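Local coordinates for protein D-hydantoinase (Ralstonia pickettii, PDB 1NFG) that probably catalyses, as a zinc-dependent amidohydrolase, the stereospecific hydrolysis of the cyclic amide bond in D-hydantoin derivatives, at residues 342-347 against 359-364; 350-355 against 419-424. One frame throughout, in Å; residues are numbered along the deposited sequence.

Interaction 1 (342-347 against 359-364)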
ATOM      1  N   GLU A 342      25.973  25.897  -1.421  1.00 23.38           N
ATOM      2  CA  GLU A 342      24.696  26.207  -2.044  1.00 23.03           C
ATOM      3  C   GLU A 342      23.463  25.687  -1.313  1.00 23.29           C
ATOM      4  O   GLU A 342      22.357  26.183  -1.542  1.00 23.21           O
ATOM      5  CB  GLU A 342      24.677  25.676  -3.480  1.00 22.44           C
ATOM      6  CG  GLU A 342      25.806  26.196  -4.354  1.00 22.11           C
ATOM      7  CD  GLU A 342      27.038  25.300  -4.349  1.00 21.94           C
ATOM      8  OE1 GLU A 342      27.391  24.751  -3.283  1.00 20.59           O
ATOM      9  OE2 GLU A 342      27.664  25.159  -5.421  1.00 22.00           O
ATOM     10  N   ARG A 343      23.651  24.715  -0.422  1.00 22.78           N
ATOM     11  CA  ARG A 343      22.527  24.107   0.287  1.00 23.05           C
ATOM     12  C   ARG A 343      21.392  25.041   0.704  1.00 23.60           C
ATOM     13  O   ARG A 343      20.274  24.902   0.214  1.00 24.06           O
ATOM     14  CB  ARG A 343      23.003  23.316   1.514  1.00 21.59           C
ATOM     15  CG  ARG A 343      21.873  22.491   2.152  1.00 21.12           C
ATOM     16  CD  ARG A 343      22.313  21.685   3.371  1.00 17.90           C
ATOM     17  NE  ARG A 343      22.849  22.531   4.432  1.00 19.83           N
ATOM     18  CZ  ARG A 343      22.394  22.546   5.679  1.00 21.07           C
ATOM     19  NH1 ARG A 343      21.386  21.756   6.028  1.00 22.48           N
ATOM     20  NH2 ARG A 343      22.945  23.350   6.581  1.00 20.58           N
ATOM     21  N   LEU A 344      21.665  25.988   1.596  1.00 24.01           N
ATOM     22  CA  LEU A 344      20.615  26.894   2.059  1.00 23.22           C
ATOM     23  C   LEU A 344      19.908  27.661   0.950  1.00 24.14           C
ATOM     24  O   LEU A 344      18.679  27.645   0.876  1.00 25.98           O
ATOM     25  CB  LEU A 344      21.158  27.891   3.092  1.00 20.56           C
ATOM     26  CG  LEU A 344      21.616  27.398   4.470  1.00 17.96           C
ATOM     27  CD1 LEU A 344      21.127  28.364   5.516  1.00 16.86           C
ATOM     28  CD2 LEU A 344      21.079  26.024   4.768  1.00 17.80           C
ATOM     29  N   MET A 345      20.660  28.337   0.091  1.00 24.01           N
ATOM     30  CA  MET A 345      20.028  29.094  -0.980  1.00 25.26           C
ATOM     31  C   MET A 345      19.093  28.228  -1.804  1.00 25.60           C
ATOM     32  O   MET A 345      17.957  28.617  -2.078  1.00 27.19           O
ATOM     33  CB  MET A 345      21.073  29.729  -1.895  1.00 25.57           C
ATOM     34  CG  MET A 345      21.776  30.938  -1.291  1.00 26.60           C
ATOM     35  SD  MET A 345      22.922  31.701  -2.457  1.00 28.22           S
ATOM     36  CE  MET A 345      24.274  30.506  -2.410  1.00 27.60           C
ATOM     37  N   MET A 346      19.571  27.050  -2.191  1.00 25.92           N
ATOM     38  CA  MET A 346      18.780  26.121  -2.988  1.00 24.51           C
ATOM     39  C   MET A 346      17.510  25.659  -2.271  1.00 24.30           C
ATOM     40  O   MET A 346      16.428  25.656  -2.853  1.00 25.40           O
ATOM     41  CB  MET A 346      19.638  24.915  -3.371  1.00 24.02           C
ATOM     42  CG  MET A 346      20.742  25.247  -4.351  1.00 24.23           C
ATOM     43  SD  MET A 346      20.084  25.850  -5.921  1.00 27.47           S
ATOM     44  CE  MET A 346      20.183  27.512  -5.653  1.00 28.96           C
ATOM     45  N   VAL A 347      17.633  25.269  -1.010  1.00 23.18           N
ATOM     46  CA  VAL A 347      16.469  24.830  -0.259  1.00 23.04           C
ATOM     47  C   VAL A 347      15.520  26.008  -0.069  1.00 26.02           C
ATOM     48  O   VAL A 347      14.297  25.847  -0.136  1.00 26.45           O
ATOM     49  CB  VAL A 347      16.872  24.267   1.123  1.00 22.04           C
ATOM     50  CG1 VAL A 347      15.635  24.041   1.986  1.00 18.78           C
ATOM     51  CG2 VAL A 347      17.644  22.961   0.945  1.00 19.69           C
ATOM     52  N   THR A 359       9.016  29.065   7.678  1.00 24.72           N
ATOM     53  CA  THR A 359       9.289  28.485   8.969  1.00 24.91           C
ATOM     54  C   THR A 359       9.836  27.056   8.862  1.00 25.98           C
ATOM     55  O   THR A 359      10.652  26.638   9.687  1.00 25.63           O
ATOM     56  CB  THR A 359       8.001  28.558   9.828  1.00 24.48           C
ATOM     57  OG1 THR A 359       8.269  29.338  10.996  1.00 24.48           O
ATOM     58  CG2 THR A 359       7.498  27.174  10.219  1.00 24.69           C
ATOM     59  N   GLN A 360       9.390  26.309   7.852  1.00 25.77           N
ATOM     60  CA  GLN A 360       9.869  24.941   7.652  1.00 25.14           C
ATOM     61  C   GLN A 360      11.307  24.972   7.137  1.00 24.58           C
ATOM     62  O   GLN A 360      12.094  24.072   7.417  1.00 24.65           O
ATOM     63  CB  GLN A 360       8.986  24.193   6.651  1.00 23.91           C
ATOM     64  CG  GLN A 360       7.608  23.848   7.182  1.00 23.48           C
ATOM     65  CD  GLN A 360       6.736  23.154   6.149  1.00 22.17           C
ATOM     66  OE1 GLN A 360       6.589  23.630   5.017  1.00 19.36           O
ATOM     67  NE2 GLN A 360       6.143  22.027   6.538  1.00 20.93           N
ATOM     68  N   PHE A 361      11.638  26.010   6.376  1.00 23.32           N
ATOM     69  CA  PHE A 361      12.984  26.170   5.850  1.00 23.19           C
ATOM     70  C   PHE A 361      13.982  26.042   7.003  1.00 24.02           C
ATOM     71  O   PHE A 361      14.929  25.259   6.933  1.00 24.80           O
ATOM     72  CB  PHE A 361      13.128  27.541   5.204  1.00 23.18           C
ATOM     73  CG  PHE A 361      14.547  27.907   4.870  1.00 26.02           C
ATOM     74  CD1 PHE A 361      15.205  27.306   3.802  1.00 27.02           C
ATOM     75  CD2 PHE A 361      15.224  28.863   5.621  1.00 25.66           C
ATOM     76  CE1 PHE A 361      16.518  27.656   3.482  1.00 27.18           C
ATOM     77  CE2 PHE A 361      16.531  29.219   5.312  1.00 25.89           C
ATOM     78  CZ  PHE A 361      17.181  28.615   4.238  1.00 26.40           C
ATOM     79  N   VAL A 362      13.756  26.812   8.064  1.00 22.53           N
ATOM     80  CA  VAL A 362      14.627  26.784   9.230  1.00 21.39           C
ATOM     81  C   VAL A 362      14.605  25.417   9.905  1.00 22.51           C
ATOM     82  O   VAL A 362      15.646  24.899  10.309  1.00 24.38           O
ATOM     83  CB  VAL A 362      14.218  27.875  10.254  1.00 21.53           C
ATOM     84  CG1 VAL A 362      15.097  27.787  11.513  1.00 18.68           C
ATOM     85  CG2 VAL A 362      14.337  29.255   9.607  1.00 17.21           C
ATOM     86  N   GLU A 363      13.421  24.832  10.034  1.00 22.50           N
ATOM     87  CA  GLU A 363      13.301  23.517  10.654  1.00 22.43           C
ATOM     88  C   GLU A 363      14.205  22.503   9.956  1.00 21.70           C
ATOM     89  O   GLU A 363      15.002  21.817  10.590  1.00 21.80           O
ATOM     90  CB  GLU A 363      11.850  23.021  10.587  1.00 23.80           C
ATOM     91  CG  GLU A 363      11.694  21.528  10.903  1.00 25.87           C
ATOM     92  CD  GLU A 363      10.304  20.978  10.593  1.00 26.64           C
ATOM     93  OE1 GLU A 363       9.641  21.475   9.656  1.00 28.60           O
ATOM     94  OE2 GLU A 363       9.879  20.027  11.279  1.00 26.97           O
ATOM     95  N   LEU A 364      14.074  22.429   8.641  1.00 21.74           N
ATOM     96  CA  LEU A 364      14.830  21.484   7.829  1.00 23.09           C
ATOM     97  C   LEU A 364      16.304  21.802   7.690  1.00 24.41           C
ATOM     98  O   LEU A 364      17.157  20.923   7.776  1.00 26.47           O
ATOM     99  CB  LEU A 364      14.224  21.415   6.428  1.00 21.15           C
ATOM    100  CG  LEU A 364      12.787  20.921   6.327  1.00 18.87           C
ATOM    101  CD1 LEU A 364      12.266  21.148   4.920  1.00 15.87           C
ATOM    102  CD2 LEU A 364      12.742  19.452   6.709  1.00 20.02           C
TER
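Phe361, on helix 358-372, carries this contact by extending its ring to Leu344 and Val347 on the first turns of helix 343-352. Its CB packs on Val351, a turn beyond Val347 on that helix. CG is anti to the backbone N (chi1 169°), which swings the ring across the gap between the helices although the bond from CA to CB does not itself aim there. One edge then makes the contact. CD1 lies 3.8 Å from Val347 CG1, and the next atom, CE1, is 4.0 Å from the same methyl. CE1 also comes to 3.4 Å from Leu344 O, so the edge of the ring, not its face, meets the carbonyl. At the tip, CZ reaches Leu344 CD1 at 4.2 Å, the two side chains crossing at about a right angle. The contact is buried and consists of apolar side chains and the Leu344 carbonyl. The bond from CA to CB of Val347 points toward the other helix, and its side chain lies about 12 Å from that of the zinc ligand His57. Tyr348 meets the Phe361 ring edge-to-face, and Phe50 of strand 48-58 packs against it with the planes at about 55°. Leu344 and Val347 also touch Val365 further along helix 358-372, whereas Met345 and Met346, on another side of helix 343-352, pack against strand 419-429.

Interaction 2 (350-355 against 419-424)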
ATOM      1  N   GLY A 350      12.664  26.934  -2.288  1.00 24.97           N
ATOM      2  CA  GLY A 350      11.429  26.202  -2.104  1.00 25.11           C
ATOM      3  C   GLY A 350      10.393  27.024  -1.366  1.00 25.87           C
ATOM      4  O   GLY A 350       9.189  26.814  -1.533  1.00 25.73           O
ATOM      5  N   VAL A 351      10.845  27.959  -0.536  1.00 24.75           N
ATOM      6  CA  VAL A 351       9.896  28.783   0.190  1.00 24.49           C
ATOM      7  C   VAL A 351       9.391  29.829  -0.796  1.00 24.44           C
ATOM      8  O   VAL A 351       8.248  30.266  -0.717  1.00 24.86           O
ATOM      9  CB  VAL A 351      10.529  29.455   1.463  1.00 23.81           C
ATOM     10  CG1 VAL A 351      11.799  28.729   1.862  1.00 21.96           C
ATOM     11  CG2 VAL A 351      10.777  30.923   1.238  1.00 21.84           C
ATOM     12  N   ASN A 352      10.241  30.203  -1.744  1.00 23.88           N
ATOM     13  CA  ASN A 352       9.854  31.180  -2.754  1.00 25.58           C
ATOM     14  C   ASN A 352       8.736  30.632  -3.632  1.00 27.44           C
ATOM     15  O   ASN A 352       7.867  31.374  -4.076  1.00 28.78           O
ATOM     16  CB  ASN A 352      11.040  31.528  -3.653  1.00 25.01           C
ATOM     17  CG  ASN A 352      11.970  32.543  -3.034  1.00 25.66           C
ATOM     18  OD1 ASN A 352      13.069  32.789  -3.547  1.00 25.67           O
ATOM     19  ND2 ASN A 352      11.537  33.151  -1.932  1.00 24.31           N
ATOM     20  N   GLU A 353       8.755  29.328  -3.879  1.00 28.94           N
ATOM     21  CA  GLU A 353       7.755  28.726  -4.739  1.00 29.96           C
ATOM     22  C   GLU A 353       6.630  28.016  -4.017  1.00 30.20           C
ATOM     23  O   GLU A 353       5.948  27.173  -4.599  1.00 31.00           O
ATOM     24  CB  GLU A 353       8.441  27.779  -5.697  1.00 31.04           C
ATOM     25  CG  GLU A 353       9.523  28.470  -6.455  1.00 37.98           C
ATOM     26  CD  GLU A 353      10.299  27.520  -7.318  1.00 44.67           C
ATOM     27  OE1 GLU A 353      10.846  26.538  -6.769  1.00 48.30           O
ATOM     28  OE2 GLU A 353      10.361  27.755  -8.546  1.00 48.82           O
ATOM     29  N   GLY A 354       6.433  28.358  -2.749  1.00 29.44           N
ATOM     30  CA  GLY A 354       5.364  27.750  -1.982  1.00 28.78           C
ATOM     31  C   GLY A 354       5.503  26.265  -1.722  1.00 28.95           C
ATOM     32  O   GLY A 354       4.636  25.665  -1.087  1.00 29.96           O
ATOM     33  N   ARG A 355       6.586  25.669  -2.211  1.00 28.75           N
ATOM     34  CA  ARG A 355       6.839  24.248  -2.008  1.00 27.04           C
ATOM     35  C   ARG A 355       6.949  23.965  -0.510  1.00 26.05           C
ATOM     36  O   ARG A 355       6.434  22.965  -0.007  1.00 25.81           O
ATOM     37  CB  ARG A 355       8.144  23.853  -2.702  1.00 29.82           C
ATOM     38  CG  ARG A 355       8.033  23.546  -4.188  1.00 33.41           C
ATOM     39  CD  ARG A 355       7.691  22.064  -4.379  1.00 40.97           C
ATOM     40  NE  ARG A 355       7.765  21.589  -5.763  1.00 43.93           N
ATOM     41  CZ  ARG A 355       8.661  21.998  -6.659  1.00 46.90           C
ATOM     42  NH1 ARG A 355       9.573  22.912  -6.337  1.00 46.94           N
ATOM     43  NH2 ARG A 355       8.655  21.474  -7.880  1.00 48.08           N
ATOM     44  N   LYS A 419      19.340  30.643 -11.080  1.00 38.20           N
ATOM     45  CA  LYS A 419      19.026  31.981 -10.605  1.00 37.87           C
ATOM     46  C   LYS A 419      18.317  31.801  -9.274  1.00 36.13           C
ATOM     47  O   LYS A 419      17.383  31.009  -9.165  1.00 36.53           O
ATOM     48  CB  LYS A 419      18.121  32.714 -11.600  1.00 39.81           C
ATOM     49  CG  LYS A 419      18.795  32.996 -12.943  1.00 44.64           C
ATOM     50  CD  LYS A 419      17.914  33.829 -13.872  1.00 47.73           C
ATOM     51  CE  LYS A 419      16.649  33.080 -14.267  1.00 50.02           C
ATOM     52  NZ  LYS A 419      15.756  33.924 -15.107  1.00 51.36           N
ATOM     53  N   VAL A 420      18.770  32.521  -8.257  1.00 34.64           N
ATOM     54  CA  VAL A 420      18.171  32.403  -6.937  1.00 33.56           C
ATOM     55  C   VAL A 420      17.737  33.741  -6.373  1.00 33.43           C
ATOM     56  O   VAL A 420      18.251  34.790  -6.760  1.00 33.60           O
ATOM     57  CB  VAL A 420      19.156  31.754  -5.934  1.00 33.21           C
ATOM     58  CG1 VAL A 420      19.566  30.399  -6.436  1.00 32.52           C
ATOM     59  CG2 VAL A 420      20.386  32.633  -5.750  1.00 32.11           C
ATOM     60  N   LYS A 421      16.780  33.689  -5.456  1.00 32.77           N
ATOM     61  CA  LYS A 421      16.276  34.881  -4.797  1.00 33.33           C
ATOM     62  C   LYS A 421      16.380  34.577  -3.309  1.00 32.73           C
ATOM     63  O   LYS A 421      15.705  33.677  -2.803  1.00 33.14           O
ATOM     64  CB  LYS A 421      14.822  35.136  -5.195  1.00 33.79           C
ATOM     65  CG  LYS A 421      14.234  36.407  -4.616  1.00 36.00           C
ATOM     66  CD  LYS A 421      12.769  36.534  -4.993  1.00 38.46           C
ATOM     67  CE  LYS A 421      12.107  37.706  -4.293  1.00 40.92           C
ATOM     68  NZ  LYS A 421      10.645  37.748  -4.571  1.00 42.35           N
ATOM     69  N   GLY A 422      17.237  35.317  -2.617  1.00 31.55           N
ATOM     70  CA  GLY A 422      17.438  35.086  -1.197  1.00 31.68           C
ATOM     71  C   GLY A 422      18.857  34.585  -1.018  1.00 31.59           C
ATOM     72  O   GLY A 422      19.161  33.426  -1.317  1.00 31.57           O
ATOM     73  N   VAL A 423      19.728  35.460  -0.525  1.00 31.38           N
ATOM     74  CA  VAL A 423      21.137  35.134  -0.344  1.00 30.29           C
ATOM     75  C   VAL A 423      21.667  35.405   1.067  1.00 30.22           C
ATOM     76  O   VAL A 423      21.230  36.344   1.734  1.00 30.24           O
ATOM     77  CB  VAL A 423      21.978  35.946  -1.353  1.00 29.33           C
ATOM     78  CG1 VAL A 423      23.458  35.754  -1.096  1.00 30.90           C
ATOM     79  CG2 VAL A 423      21.620  35.531  -2.764  1.00 27.67           C
ATOM     80  N   PRO A 424      22.610  34.569   1.546  1.00 30.15           N
ATOM     81  CA  PRO A 424      23.193  34.755   2.884  1.00 28.89           C
ATOM     82  C   PRO A 424      24.102  35.976   2.764  1.00 28.47           C
ATOM     83  O   PRO A 424      24.871  36.084   1.800  1.00 27.73           O
ATOM     84  CB  PRO A 424      24.014  33.481   3.099  1.00 28.59           C
ATOM     85  CG  PRO A 424      23.454  32.504   2.112  1.00 29.79           C
ATOM     86  CD  PRO A 424      23.126  33.341   0.918  1.00 29.24           C
TER
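Asn352 and Lys421 make this small surface contact between them, the asparagine giving up somewhat more area than the lysine. Asn352 belongs to the last turn of helix 343-352, and its CA lies 7.7 Å from that of Lys421. Its bond from CA to CB aims at strand 419-429, and with CG beside the backbone N (chi1 -81°) the amide is held out toward the lysine backbone. The modelled OD1 stands 2.9 Å from Lys421 O, but the amide is probably turned over in the model; reversed, the group might donate a hydrogen bond to that carbonyl. The Asn352 side chain crosses that of Lys421 obliquely, near its first methylenes. Lys421 itself is extended throughout, CG being anti to the backbone N (chi1 -177°), and the ammonium group is carried away from the lysine backbone. NZ has a long, weak ion pair with Glu396. The chain turns a corner at the lysine, so the strand pieces on its two sides do not continue one another, and Gly422 follows with a positive phi. This strand pairs antiparallel with strand 390-400 in the small beta-sandwich domain that hydantoinases carry beside the catalytic TIM barrel, and the helix end is laid against that domain here. One turn before Asn352, Gln349 accepts a hydrogen bond from Lys421 N through OE1, which ties the corner to the same helix. Beyond Asn352 the helical conformation is lost at Glu353, Gly354 takes a positive phi, and the chain leads on to Arg355, whose guanidinium makes a cation-pi contact with Trp299.

From the N terminus, the chain enters helix 343-352, whose early part carries most of 342-347, and whose last residues, with the loop after them, make up 350-355. Helix 358-372 then folds back, and interaction 1 closes a short loop of 11 residues. Interaction 2 closes a much longer one of 63 residues, which takes in all of helix 358-372 and strand 390-400 before strand 419-429 returns. Because the segments alternate along the sequence, the two loops cross. Their centres are 9 Å apart, and helix 343-352, shared by both, contacts helix 358-372 and also strand 419-429 of the beta domain. Direct packing of Met345 on Pro424 also connects the contacts.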